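Local coordinates for organic hydroperoxide resistance protein (Elizabethkingia anophelis NUHP1, PDB 6D9N) that probably protects the cell against organic hydroperoxides, reducing them through a reactive cysteine pair as other members of the OsmC/Ohr family do, at residues V73-S76 / A77-K80. Residues are numbered along the deposited sequence; the frame is centred on the assembly and turned at random.
Sequences VIKS and AKIK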
# COMPACT_ATOMS: atom_id res chain seq x y z
N VAL B 73 -4.34 19.26 -4.96
CA VAL B 73 -3.57 20.48 -4.76
C VAL B 73 -3.69 21.40 -5.97
O VAL B 73 -3.88 22.61 -5.83
CB VAL B 73 -2.10 20.11 -4.45
CG1 VAL B 73 -1.16 21.32 -4.53
CG2 VAL B 73 -1.99 19.44 -3.09
N ILE B 74 -3.57 20.85 -7.18
CA ILE B 74 -3.72 21.64 -8.41
C ILE B 74 -5.09 22.32 -8.47
O ILE B 74 -5.20 23.52 -8.77
CB ILE B 74 -3.46 20.74 -9.63
CG1 ILE B 74 -1.98 20.41 -9.73
CG2 ILE B 74 -3.98 21.42 -10.88
CD1 ILE B 74 -1.68 19.29 -10.75
N LYS B 75 -6.16 21.56 -8.17
CA LYS B 75 -7.49 22.14 -8.27
C LYS B 75 -7.71 23.18 -7.19
O LYS B 75 -8.34 24.22 -7.44
CB LYS B 75 -8.55 21.03 -8.16
CG LYS B 75 -8.60 20.06 -9.36
CD LYS B 75 -9.03 20.75 -10.67
CE LYS B 75 -9.00 19.77 -11.88
NZ LYS B 75 -9.14 20.54 -13.17
N SER B 76 -7.14 22.97 -6.01
CA SER B 76 -7.28 23.95 -4.94
C SER B 76 -6.60 25.26 -5.30
O SER B 76 -7.05 26.34 -4.89
CB SER B 76 -6.75 23.37 -3.62
OG SER B 76 -7.54 22.24 -3.21
N ALA B 77 -5.53 25.19 -6.10
CA ALA B 77 -4.77 26.37 -6.52
C ALA B 77 -5.34 27.03 -7.77
O ALA B 77 -4.91 28.13 -8.13
CB ALA B 77 -3.31 25.97 -6.80
N LYS B 78 -6.28 26.39 -8.44
CA LYS B 78 -6.86 26.93 -9.66
C LYS B 78 -5.79 27.16 -10.74
O LYS B 78 -5.91 28.09 -11.55
CB LYS B 78 -7.78 28.14 -9.39
CG LYS B 78 -9.12 27.63 -8.78
CD LYS B 78 -9.96 26.88 -9.90
CE LYS B 78 -10.96 25.80 -9.44
NZ LYS B 78 -10.38 24.43 -9.28
N ILE B 79 -4.75 26.30 -10.81
CA ILE B 79 -3.65 26.41 -11.78
C ILE B 79 -3.96 25.49 -12.97
O ILE B 79 -4.31 24.31 -12.77
CB ILE B 79 -2.28 26.08 -11.14
CG1 ILE B 79 -1.13 26.21 -12.17
CG2 ILE B 79 -2.29 24.71 -10.53
CD1 ILE B 79 0.29 26.29 -11.56
N LYS B 80 -3.80 26.00 -14.19
CA LYS B 80 -3.95 25.21 -15.40
C LYS B 80 -2.74 24.32 -15.62
O LYS B 80 -1.60 24.80 -15.65
CB LYS B 80 -4.08 26.14 -16.61
CG LYS B 80 -4.29 25.43 -17.92
CD LYS B 80 -4.30 26.43 -19.10
CE LYS B 80 -4.48 25.72 -20.42
NZ LYS B 80 -4.42 26.69 -21.56
O HOH W 1 -6.82 23.62 -11.42
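Lys-78 and Ile-79 bond back to Lys-75 and Ile-74 in a Schellman motif that ends helix 54-77 and turns the chain into the loop leading to strand 85-94. Lys-78 is the first residue to leave helical geometry, and its positive phi (59°) turns the following peptide back toward the last turn, so that the N of Ile-79 faces the O of Ile-74. Three carbonyls of that turn accept bonds from the residues that follow. The O of Val-73 takes the regular helical bond from the N of Ala-77 at 3.1 Å, while the O of Ile-74 receives the 6→1 bond of the motif, long and weak but nearly straight, from the N of Ile-79 at 3.5 Å, and a second weak bond from the N of Ala-77. A water also donates to the O of Ile-74 (3.1 Å) and to the O of Ile-79 (2.9 Å), bridging helix end and loop. The O of Lys-75 is gripped twice by one residue: the N of Lys-78, donor of the 5→2 bond, lies above its carbonyl plane at 3.2 Å, and the NZ of Lys-78 reaches it at 2.8 Å from the opposite face, tilted 25° from the plane. Bends at chi2 and chi4 curl the lysine chain back on itself and bring the ammonium to this carbonyl, where its positive charge probably complements the negative end of the helix dipole. The OG of Ser-76 is hydrogen-bonded to the O of Leu-72, one turn back. On the inner side, Ile-74 and Ile-79 form an apolar patch that helix 115-128 covers, with Leu-121 touching Ile-74 and Glu-117 touching Ile-79. Ile-74 has CG2 anti to its own backbone nitrogen, a torsion that sends this methyl toward the loop; there it meets the CG2 of Ile-79 at 3.7 Å, in one of that residue's two conformers, and lies 3.5 Å from the O of Ile-79.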